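Local coordinates for protein methyltransferase (PDB 3LDF) that binds S-adenosyl-L-homocysteine and is probably an S-adenosylmethionine-dependent methyltransferase that may act on RNA, at residues Ile112-Asp117 with Pro144-Ala149; Leu217-Tyr222 with Thr239-Ala244; Arg246-Ser251 with Leu267-Val272. All coordinates share one frame; numbering follows the deposited sequence.

Contact 1: residues Ile112-Asp117 with Pro144-Ala149; sequences IDCYGD and PNFLGA
Phe146 meets the turn that ends strand 110-115 with one side of its ring. Its CG stands beside the backbone N (chi1 -73°), which carries the ring to the turn. Its CD1 lies 3.5 Å from the carbonyl O of Asp117. The neighbouring CE1 is equally near to the carbonyl O of Gly116. Both oxygens sit at the ring edge, close to its plane, where the weakly positive C-H groups point. Further round, the ring CZ packs on CB of Cys114 at 3.6 Å, and this approach is oblique. The sulfur stands off more: Cys114 SG is 5.5 Å from the centroid of the Phe146 ring, at the edge, a sulfur-aromatic contact.

Strands 110-115 and 118-123 form a beta hairpin. Gly116, with a positive phi of 68°, and Asp117 make its type II' turn. Segment 144-149 enters strand 148-153, which runs parallel to 118-123 on its other side. The ring of Phe146 therefore reaches past the start of strand 118-123, touching Val119 as it goes.

A backbone hydrogen bond lies next to the ring. Leu147 N donates to Asp117 O at 3.0 Å, almost in line with the carbonyl, though the angle at the hydrogen is a moderate 145°. Asp117 O thus takes an N-H and also faces the ring edge. The side chains of Asp117 and Leu147 run side by side, with Asp117 CB 3.7 Å from Leu147 CD1. Both belong to the exposed side of the contact.

Tyr97 and Leu99 of strand 96-101 also pack on Cys114. Backbone bonds join Cys114 to Tyr97 in the sheet and Gly116 to Thr95 just beyond it.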
loop_
_atom_site.group_PDB
_atom_site.type_symbol
_atom_site.label_atom_id
_atom_site.label_comp_id
_atom_site.label_asym_id
_atom_site.label_seq_id
_atom_site.Cartn_x
_atom_site.Cartn_y
_atom_site.Cartn_z
ATOM N N ILE A 112 3.673 3.673 -10.024
ATOM C CA ILE A 112 2.727 4.343 -10.906
ATOM C C ILE A 112 1.330 3.688 -10.810
ATOM O O ILE A 112 1.165 2.475 -11.002
ATOM C CB ILE A 112 3.187 4.288 -12.361
ATOM C CG1 ILE A 112 4.696 4.752 -12.479
ATOM C CG2 ILE A 112 2.215 5.190 -13.279
ATOM C CD1 ILE A 112 5.292 4.618 -13.826
ATOM N N ASP A 113 0.322 4.525 -10.588
ATOM C CA ASP A 113 -1.028 4.058 -10.393
ATOM C C ASP A 113 -1.992 4.629 -11.431
ATOM O O ASP A 113 -1.872 5.800 -11.854
ATOM C CB ASP A 113 -1.509 4.440 -8.986
ATOM C CG ASP A 113 -0.844 3.650 -7.921
ATOM O OD1 ASP A 113 -0.732 2.404 -8.039
ATOM O OD2 ASP A 113 -0.488 4.275 -6.915
ATOM N N CYS A 114 -2.969 3.816 -11.833
ATOM C CA CYS A 114 -3.982 4.404 -12.673
ATOM C C CYS A 114 -5.294 4.650 -11.932
ATOM O O CYS A 114 -5.676 3.864 -11.042
ATOM C CB CYS A 114 -4.082 3.715 -14.026
ATOM S SG CYS A 114 -5.360 2.517 -14.252
ATOM N N TYR A 115 -5.939 5.775 -12.234
ATOM C CA TYR A 115 -7.180 6.160 -11.549
ATOM C C TYR A 115 -8.172 6.644 -12.626
ATOM O O TYR A 115 -8.283 7.831 -12.824
ATOM C CB TYR A 115 -6.927 7.299 -10.529
ATOM C CG TYR A 115 -6.366 6.882 -9.177
ATOM C CD1 TYR A 115 -7.223 6.573 -8.100
ATOM C CD2 TYR A 115 -4.974 6.755 -8.957
ATOM C CE1 TYR A 115 -6.717 6.166 -6.828
ATOM C CE2 TYR A 115 -4.478 6.356 -7.701
ATOM C CZ TYR A 115 -5.364 6.083 -6.635
ATOM O OH TYR A 115 -4.902 5.662 -5.383
ATOM N N GLY A 116 -8.882 5.758 -13.320
ATOM C CA GLY A 116 -9.792 6.196 -14.394
ATOM C C GLY A 116 -8.972 6.764 -15.547
ATOM O O GLY A 116 -8.074 6.077 -16.072
ATOM N N ASP A 117 -9.253 8.022 -15.924
ATOM C CA ASP A 117 -8.555 8.654 -17.051
ATOM C C ASP A 117 -7.231 9.323 -16.638
ATOM O O ASP A 117 -6.598 9.919 -17.489
ATOM C CB ASP A 117 -9.435 9.713 -17.759
ATOM C CG ASP A 117 -10.716 9.115 -18.381
ATOM O OD1 ASP A 117 -10.613 8.171 -19.203
ATOM O OD2 ASP A 117 -11.824 9.609 -18.048
ATOM N N PRO A 144 -0.146 6.164 -24.201
ATOM C CA PRO A 144 -0.442 7.541 -24.648
ATOM C C PRO A 144 -1.875 8.068 -24.378
ATOM O O PRO A 144 -2.088 9.263 -24.558
ATOM C CB PRO A 144 -0.181 7.470 -26.155
ATOM C CG PRO A 144 -0.621 6.024 -26.493
ATOM C CD PRO A 144 -0.167 5.199 -25.323
ATOM N N ASN A 145 -2.814 7.228 -23.935
ATOM C CA ASN A 145 -4.253 7.626 -23.917
ATOM C C ASN A 145 -4.833 8.165 -22.568
ATOM O O ASN A 145 -6.011 8.526 -22.479
ATOM C CB ASN A 145 -5.168 6.537 -24.552
ATOM C CG ASN A 145 -4.765 6.173 -26.012
ATOM O OD1 ASN A 145 -4.511 5.009 -26.311
ATOM N ND2 ASN A 145 -4.703 7.170 -26.910
ATOM N N PHE A 146 -4.002 8.243 -21.526
ATOM C CA PHE A 146 -4.383 9.024 -20.321
ATOM C C PHE A 146 -4.547 10.543 -20.587
ATOM O O PHE A 146 -3.722 11.165 -21.284
ATOM C CB PHE A 146 -3.377 8.773 -19.182
ATOM C CG PHE A 146 -3.508 7.403 -18.556
ATOM C CD1 PHE A 146 -4.563 7.121 -17.680
ATOM C CD2 PHE A 146 -2.579 6.397 -18.844
ATOM C CE1 PHE A 146 -4.710 5.845 -17.124
ATOM C CE2 PHE A 146 -2.689 5.149 -18.277
ATOM C CZ PHE A 146 -3.764 4.848 -17.414
ATOM N N LEU A 147 -5.596 11.133 -20.020
ATOM C CA LEU A 147 -5.901 12.543 -20.197
ATOM C C LEU A 147 -4.940 13.463 -19.437
ATOM O O LEU A 147 -4.646 14.596 -19.890
ATOM C CB LEU A 147 -7.339 12.813 -19.757
ATOM C CG LEU A 147 -8.422 12.074 -20.550
ATOM C CD1 LEU A 147 -9.839 12.530 -20.103
ATOM C CD2 LEU A 147 -8.217 12.311 -22.071
ATOM N N GLY A 148 -4.439 12.985 -18.299
ATOM C CA GLY A 148 -3.527 13.761 -17.459
ATOM C C GLY A 148 -2.827 12.900 -16.411
ATOM O O GLY A 148 -3.105 11.708 -16.288
ATOM N N ALA A 149 -1.943 13.533 -15.641
ATOM C CA ALA A 149 -1.112 12.845 -14.680
ATOM C C ALA A 149 -0.734 13.760 -13.510
ATOM O O ALA A 149 -0.567 14.973 -13.697
ATOM C CB ALA A 149 0.128 12.338 -15.379
#

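Contact 2: residues Leu217-Tyr222 with Thr239-Ala244; sequences LNLFSY and TSVDLA. With SAH (S-adenosyl-L-homocysteine), chain B.
Asn218 and Val241 join two parallel strands that end at the cofactor site. Asn218 N donates to Thr239 O at 2.8 Å, and Val241 N returns a bond to Asn218 O at 2.9 Å. Both bonds are nearly straight. Past the last bridge the chain of 217-222 turns, and Ser221 N reaches Val241 O from above the carbonyl plane.

The sheet part is tightly packed and fully buried. On one face Leu217 CD1 touches Val241 CG2 at 3.9 Å and also meets Thr239 CG2. Leu219 lies alongside Val241, with CD2 near CB and CG2. On the other face Asn218 ND2 and Ser240 OG both hydrogen-bond to Ser227 OG.

The polar end at Asp242 is also buried, and closely bonded. Asp242 CG is anti to the backbone N (chi1 -167°), which sends the carboxylate toward the ribose. OD1 accepts from SAH O3' at 2.7 Å and from Tyr222 N, which comes from above the carboxylate plane. OD2 accepts from SAH O2' at 2.8 Å and from Ala244 N, closing an Asx turn. An acidic residue that grips both ribose hydroxyls at the end of the second strand is a hallmark of Rossmann-like methyltransferases. A water donates to Tyr222 O and, weakly, to Asp242 OD2. Phe220 O accepts from the SAH amino group, and Phe220 CD1 comes obliquely to adenine C4 at 3.4 Å. The loose, solvent side is at exposed Leu243 and partly exposed Ala244. They touch nothing of 217-222 but line the ligand.

Helix 225-232 links the strands in a beta-alpha-beta unit. Strands 286-291 and 265-269 flank the pair, and helix 272-281 covers the Leu217-Leu219 face through Tyr275 and Phe276.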
loop_
_atom_site.group_PDB
_atom_site.type_symbol
_atom_site.label_atom_id
_atom_site.label_comp_id
_atom_site.label_asym_id
_atom_site.label_seq_id
_atom_site.Cartn_x
_atom_site.Cartn_y
_atom_site.Cartn_z
ATOM N N LEU A 217 -17.569 -3.323 12.820
ATOM C CA LEU A 217 -16.809 -2.154 13.315
ATOM C C LEU A 217 -15.501 -2.001 12.468
ATOM O O LEU A 217 -14.739 -2.978 12.319
ATOM C CB LEU A 217 -16.500 -2.344 14.822
ATOM C CG LEU A 217 -15.724 -1.202 15.517
ATOM C CD1 LEU A 217 -16.509 0.137 15.538
ATOM C CD2 LEU A 217 -15.246 -1.603 16.981
ATOM N N ASN A 218 -15.280 -0.807 11.904
ATOM C CA ASN A 218 -14.113 -0.483 11.026
ATOM C C ASN A 218 -13.272 0.578 11.702
ATOM O O ASN A 218 -13.679 1.726 11.747
ATOM C CB ASN A 218 -14.595 0.048 9.680
ATOM C CG ASN A 218 -13.459 0.238 8.647
ATOM O OD1 ASN A 218 -12.268 -0.149 8.870
ATOM N ND2 ASN A 218 -13.823 0.863 7.494
ATOM N N LEU A 219 -12.090 0.200 12.181
ATOM C CA LEU A 219 -11.208 1.072 13.013
ATOM C C LEU A 219 -10.064 1.668 12.162
ATOM O O LEU A 219 -9.485 0.943 11.327
ATOM C CB LEU A 219 -10.601 0.245 14.153
ATOM C CG LEU A 219 -11.623 -0.362 15.149
ATOM C CD1 LEU A 219 -10.967 -1.195 16.257
ATOM C CD2 LEU A 219 -12.403 0.800 15.856
ATOM N N PHE A 220 -9.721 2.935 12.421
ATOM C CA PHE A 220 -8.820 3.775 11.576
ATOM C C PHE A 220 -9.357 3.790 10.167
ATOM O O PHE A 220 -8.614 3.474 9.240
ATOM C CB PHE A 220 -7.348 3.262 11.581
ATOM C CG PHE A 220 -6.808 2.951 12.992
ATOM C CD1 PHE A 220 -6.011 3.920 13.677
ATOM C CD2 PHE A 220 -7.077 1.738 13.622
ATOM C CE1 PHE A 220 -5.455 3.651 14.947
ATOM C CE2 PHE A 220 -6.519 1.445 14.910
ATOM C CZ PHE A 220 -5.732 2.425 15.576
ATOM N N SER A 221 -10.664 4.167 10.026
ATOM C CA SER A 221 -11.401 3.916 8.788
ATOM C C SER A 221 -10.928 4.741 7.577
ATOM O O SER A 221 -11.081 4.282 6.426
ATOM C CB SER A 221 -12.893 4.085 9.011
ATOM O OG SER A 221 -13.151 5.335 9.604
ATOM N N TYR A 222 -10.331 5.936 7.837
ATOM C CA TYR A 222 -9.884 6.880 6.796
ATOM C C TYR A 222 -11.104 7.453 6.023
ATOM O O TYR A 222 -11.721 8.449 6.469
ATOM C CB TYR A 222 -8.801 6.234 5.877
ATOM C CG TYR A 222 -8.267 7.165 4.808
ATOM C CD1 TYR A 222 -8.060 8.534 5.089
ATOM C CD2 TYR A 222 -8.014 6.695 3.501
ATOM C CE1 TYR A 222 -7.603 9.447 4.095
ATOM C CE2 TYR A 222 -7.520 7.605 2.492
ATOM C CZ TYR A 222 -7.358 8.963 2.810
ATOM O OH TYR A 222 -6.924 9.826 1.856
ATOM N N THR A 239 -20.028 0.598 11.410
ATOM C CA THR A 239 -19.550 1.766 12.220
ATOM C C THR A 239 -18.098 2.009 11.877
ATOM O O THR A 239 -17.301 1.080 12.006
ATOM C CB THR A 239 -19.660 1.526 13.736
ATOM O OG1 THR A 239 -21.023 1.414 14.028
ATOM C CG2 THR A 239 -19.115 2.738 14.579
ATOM N N SER A 240 -17.777 3.251 11.475
ATOM C CA SER A 240 -16.488 3.610 10.909
ATOM C C SER A 240 -15.887 4.684 11.796
ATOM O O SER A 240 -16.435 5.785 11.867
ATOM C CB SER A 240 -16.625 4.161 9.460
ATOM O OG SER A 240 -17.328 3.255 8.584
ATOM N N VAL A 241 -14.757 4.374 12.445
ATOM C CA VAL A 241 -14.134 5.268 13.441
ATOM C C VAL A 241 -12.764 5.806 12.985
ATOM O O VAL A 241 -11.826 5.027 12.755
ATOM C CB VAL A 241 -13.878 4.504 14.774
ATOM C CG1 VAL A 241 -13.375 5.464 15.852
ATOM C CG2 VAL A 241 -15.157 3.829 15.226
ATOM N N ASP A 242 -12.636 7.136 12.894
ATOM C CA ASP A 242 -11.352 7.749 12.504
ATOM C C ASP A 242 -11.138 9.018 13.276
ATOM O O ASP A 242 -12.079 9.733 13.641
ATOM C CB ASP A 242 -11.330 8.029 10.986
ATOM C CG ASP A 242 -9.964 8.357 10.474
ATOM O OD1 ASP A 242 -9.243 7.439 10.007
ATOM O OD2 ASP A 242 -9.578 9.540 10.584
ATOM N N LEU A 243 -9.875 9.302 13.562
ATOM C CA LEU A 243 -9.565 10.457 14.400
ATOM C C LEU A 243 -9.850 11.757 13.630
ATOM O O LEU A 243 -10.127 12.751 14.228
ATOM C CB LEU A 243 -8.100 10.399 14.817
ATOM C CG LEU A 243 -7.622 11.445 15.809
ATOM C CD1 LEU A 243 -8.315 11.308 17.195
ATOM C CD2 LEU A 243 -6.083 11.353 15.912
ATOM N N ALA A 244 -9.784 11.725 12.295
ATOM C CA ALA A 244 -9.749 12.963 11.506
ATOM C C ALA A 244 -11.167 13.466 11.020
ATOM O O ALA A 244 -11.988 12.685 10.500
ATOM C CB ALA A 244 -8.751 12.786 10.312
HETATM N N SAH B . -7.742 1.514 6.950
HETATM C CA SAH B . -7.777 2.759 6.117
HETATM C CB SAH B . -6.335 3.322 5.892
HETATM C CG SAH B . -5.713 3.942 7.194
HETATM S SD SAH B . -4.876 5.510 6.903
HETATM C C SAH B . -8.553 2.405 4.885
HETATM O O SAH B . -9.140 1.284 4.827
HETATM O OXT SAH B . -8.576 3.211 3.921
HETATM C "C5'" SAH B . -4.553 5.982 8.605
HETATM C "C4'" SAH B . -5.741 6.659 9.331
HETATM O "O4'" SAH B . -5.665 6.441 10.751
HETATM C "C3'" SAH B . -5.819 8.194 9.165
HETATM O "O3'" SAH B . -7.109 8.470 8.632
HETATM C "C2'" SAH B . -5.787 8.801 10.565
HETATM O "O2'" SAH B . -6.828 9.783 10.706
HETATM C "C1'" SAH B . -6.195 7.596 11.437
HETATM N N9 SAH B . -5.708 7.563 12.854
HETATM C C8 SAH B . -4.407 7.684 13.311
HETATM N N7 SAH B . -4.367 7.533 14.665
HETATM C C5 SAH B . -5.647 7.303 15.084
HETATM C C6 SAH B . -6.324 7.039 16.364
HETATM N N6 SAH B . -5.590 6.995 17.516
HETATM N N1 SAH B . -7.677 6.814 16.357
HETATM C C2 SAH B . -8.420 6.859 15.225
HETATM N N3 SAH B . -7.864 7.079 14.022
HETATM C C4 SAH B . -6.518 7.323 13.890
HETATM O O HOH W 1 -9.754 10.299 7.435
#

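Contact 3: residues Arg246-Ser251 with Leu267-Val272; sequences RSRALS and LVVMDV. With SAH (S-adenosyl-L-homocysteine), chain B.
Arg248 lays its guanidinium across Val269, and the two side chains cross at about a right angle. From CB, the arginine CG stands beside the backbone N and anti to the carbonyl carbon (chi1 -65°). It starts an extended chain that brings the tip to the strand. CG is the first atom to meet the strand, 3.7 Å from Val269 CG2. CD passes the same methyl more loosely. NE is 3.6 Å from Val269 CG2, and CZ is equally close. The methyl thus sits over the centre of one guanidinium face, 3.5 Å above its plane. At the tip, NH1 passes Val269 CG2 more loosely, and NH2 lies 3.8 Å from Val269 CB. Flat charged group and apolar methyl meet by van der Waals contact, on the exposed side of the interface.

Further in, Val269 CG2 also touches Ser247 OG, which is hydrogen-bonded to Ala244 O. Leu267 fills the next place along. Its CD1 lies 3.4 Å from Arg248 O, and both its methyls rest on Ser251 CB. Ser251 OG turns back to Ser247 O, which also accepts from Ser251 N.

Helix 247-257 is the crossover of the beta-alpha-beta unit between strands 237-242 and 265-269 of the Rossmann-like sheet. The axes of 247-251 and 267-269 run roughly antiparallel, at 155°. The ligand is held just past the C-terminal ends of the two strands. Arg246, which precedes Ser247, donates from NH2 to SAH O3' at 3.0 Å, with the ribose at the guanidinium edge. Val272 N donates to adenine N1 of SAH at 2.8 Å, while Asp271 OD1 accepts weakly from N6. That pair of bonds reads the edge of the adenine. Asp271 is also the N-cap of helix 272-281, where OD1 accepts weakly from Phe273 N.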
loop_
_atom_site.group_PDB
_atom_site.type_symbol
_atom_site.label_atom_id
_atom_site.label_comp_id
_atom_site.label_asym_id
_atom_site.label_seq_id
_atom_site.Cartn_x
_atom_site.Cartn_y
_atom_site.Cartn_z
ATOM N N ARG A 246 -12.197 15.156 8.486
ATOM C CA ARG A 246 -12.353 15.000 7.037
ATOM C C ARG A 246 -13.031 13.642 6.691
ATOM O O ARG A 246 -13.583 13.491 5.583
ATOM C CB ARG A 246 -10.970 15.119 6.353
ATOM C CG ARG A 246 -10.141 13.778 6.570
ATOM C CD ARG A 246 -8.673 13.644 6.021
ATOM N NE ARG A 246 -8.058 12.409 6.573
ATOM C CZ ARG A 246 -6.737 12.179 6.758
ATOM N NH1 ARG A 246 -5.815 13.066 6.392
ATOM N NH2 ARG A 246 -6.318 11.023 7.275
ATOM N N SER A 247 -13.010 12.681 7.638
ATOM C CA SER A 247 -13.590 11.324 7.403
ATOM C C SER A 247 -15.104 11.361 7.139
ATOM O O SER A 247 -15.633 10.483 6.483
ATOM C CB SER A 247 -13.367 10.361 8.594
ATOM O OG SER A 247 -13.912 10.939 9.792
ATOM N N ARG A 248 -15.783 12.353 7.669
ATOM C CA ARG A 248 -17.217 12.467 7.447
ATOM C C ARG A 248 -17.617 12.637 5.988
ATOM O O ARG A 248 -18.295 11.758 5.460
ATOM C CB ARG A 248 -17.809 13.582 8.306
ATOM C CG ARG A 248 -17.692 13.271 9.782
ATOM C CD ARG A 248 -18.624 14.204 10.551
ATOM N NE ARG A 248 -18.585 14.070 12.002
ATOM C CZ ARG A 248 -17.959 14.925 12.820
ATOM N NH1 ARG A 248 -17.299 15.954 12.325
ATOM N NH2 ARG A 248 -17.991 14.737 14.143
ATOM N N ALA A 249 -17.204 13.767 5.357
ATOM C CA ALA A 249 -17.575 14.080 3.947
ATOM C C ALA A 249 -16.975 13.051 3.005
ATOM O O ALA A 249 -17.631 12.685 2.009
ATOM C CB ALA A 249 -17.106 15.571 3.487
ATOM N N LEU A 250 -15.715 12.632 3.268
ATOM C CA LEU A 250 -15.020 11.738 2.324
ATOM C C LEU A 250 -15.634 10.300 2.337
ATOM O O LEU A 250 -15.643 9.589 1.322
ATOM C CB LEU A 250 -13.511 11.714 2.583
ATOM C CG LEU A 250 -12.688 13.029 2.419
ATOM C CD1 LEU A 250 -11.235 12.751 2.745
ATOM C CD2 LEU A 250 -12.825 13.697 1.053
ATOM N N SER A 251 -16.140 9.883 3.496
ATOM C CA SER A 251 -16.903 8.624 3.617
ATOM C C SER A 251 -18.304 8.705 3.017
ATOM O O SER A 251 -18.703 7.795 2.343
ATOM C CB SER A 251 -17.012 8.226 5.090
ATOM O OG SER A 251 -15.738 8.109 5.612
ATOM N N LEU A 267 -20.995 7.019 11.029
ATOM C CA LEU A 267 -19.622 7.530 10.854
ATOM C C LEU A 267 -19.242 8.187 12.151
ATOM O O LEU A 267 -19.993 9.024 12.684
ATOM C CB LEU A 267 -19.600 8.582 9.742
ATOM C CG LEU A 267 -19.984 8.111 8.333
ATOM C CD1 LEU A 267 -19.805 9.282 7.268
ATOM C CD2 LEU A 267 -19.173 6.839 7.897
ATOM N N VAL A 268 -18.087 7.831 12.685
ATOM C CA VAL A 268 -17.686 8.337 14.007
ATOM C C VAL A 268 -16.276 8.978 13.902
ATOM O O VAL A 268 -15.334 8.385 13.299
ATOM C CB VAL A 268 -17.693 7.178 15.061
ATOM C CG1 VAL A 268 -17.087 7.620 16.398
ATOM C CG2 VAL A 268 -19.124 6.520 15.189
ATOM N N VAL A 269 -16.139 10.167 14.520
ATOM C CA VAL A 269 -14.866 10.917 14.552
ATOM C C VAL A 269 -14.431 10.912 16.010
ATOM O O VAL A 269 -15.125 11.488 16.873
ATOM C CB VAL A 269 -14.991 12.376 13.979
ATOM C CG1 VAL A 269 -13.647 13.137 14.089
ATOM C CG2 VAL A 269 -15.448 12.339 12.564
ATOM N N MET A 270 -13.312 10.202 16.262
ATOM C CA MET A 270 -12.856 9.748 17.602
ATOM C C MET A 270 -11.548 8.979 17.550
ATOM O O MET A 270 -11.299 8.205 16.613
ATOM C CB MET A 270 -13.879 8.821 18.266
ATOM C CG MET A 270 -13.731 8.786 19.794
ATOM S SD MET A 270 -14.983 7.863 20.761
ATOM C CE MET A 270 -16.435 8.726 20.233
ATOM N N ASP A 271 -10.711 9.192 18.578
ATOM C CA ASP A 271 -9.551 8.335 18.868
ATOM C C ASP A 271 -9.996 6.869 19.162
ATOM O O ASP A 271 -10.901 6.616 19.993
ATOM C CB ASP A 271 -8.716 8.915 20.017
ATOM C CG ASP A 271 -7.394 8.127 20.271
ATOM O OD1 ASP A 271 -7.405 6.871 20.228
ATOM O OD2 ASP A 271 -6.341 8.769 20.554
ATOM N N VAL A 272 -9.348 5.928 18.474
ATOM C CA VAL A 272 -9.704 4.515 18.528
ATOM C C VAL A 272 -9.609 3.989 19.943
ATOM O O VAL A 272 -10.528 3.304 20.350
ATOM C CB VAL A 272 -8.918 3.657 17.457
ATOM C CG1 VAL A 272 -8.734 2.184 17.886
ATOM C CG2 VAL A 272 -9.616 3.729 16.109
HETATM N N SAH B . -7.742 1.514 6.950
HETATM C CA SAH B . -7.777 2.759 6.117
HETATM C CB SAH B . -6.335 3.322 5.892
HETATM C CG SAH B . -5.713 3.942 7.194
HETATM S SD SAH B . -4.876 5.510 6.903
HETATM C C SAH B . -8.553 2.405 4.885
HETATM O O SAH B . -9.140 1.284 4.827
HETATM O OXT SAH B . -8.576 3.211 3.921
HETATM C "C5'" SAH B . -4.553 5.982 8.605
HETATM C "C4'" SAH B . -5.741 6.659 9.331
HETATM O "O4'" SAH B . -5.665 6.441 10.751
HETATM C "C3'" SAH B . -5.819 8.194 9.165
HETATM O "O3'" SAH B . -7.109 8.470 8.632
HETATM C "C2'" SAH B . -5.787 8.801 10.565
HETATM O "O2'" SAH B . -6.828 9.783 10.706
HETATM C "C1'" SAH B . -6.195 7.596 11.437
HETATM N N9 SAH B . -5.708 7.563 12.854
HETATM C C8 SAH B . -4.407 7.684 13.311
HETATM N N7 SAH B . -4.367 7.533 14.665
HETATM C C5 SAH B . -5.647 7.303 15.084
HETATM C C6 SAH B . -6.324 7.039 16.364
HETATM N N6 SAH B . -5.590 6.995 17.516
HETATM N N1 SAH B . -7.677 6.814 16.357
HETATM C C2 SAH B . -8.420 6.859 15.225
HETATM N N3 SAH B . -7.864 7.079 14.022
HETATM C C4 SAH B . -6.518 7.323 13.890
#

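In the fold
Contacts 2 and 3 adjoin in one Rossmann-like sheet, with centres about 6 Å apart. Strand 237-242 of the first pairs with strand 265-269 of the second. Ser240 O and Val268 N are 2.8 Å apart, and Asp242 O and Met270 N 2.9 Å, both probable hydrogen bonds. Both contacts bind the S-adenosyl-L-homocysteine, which Asp292 also holds. Contact 2 takes the amino group and both ribose hydroxyls, while contact 3 adds Arg246 at O3' and holds the adenine edge. Contact 1 lies in a separate mixed sheet. Its centre is about 30 Å from that of contact 2 and 29 Å from that of contact 3. The nearest atoms are about 9 Å and 12 Å away, with no touch.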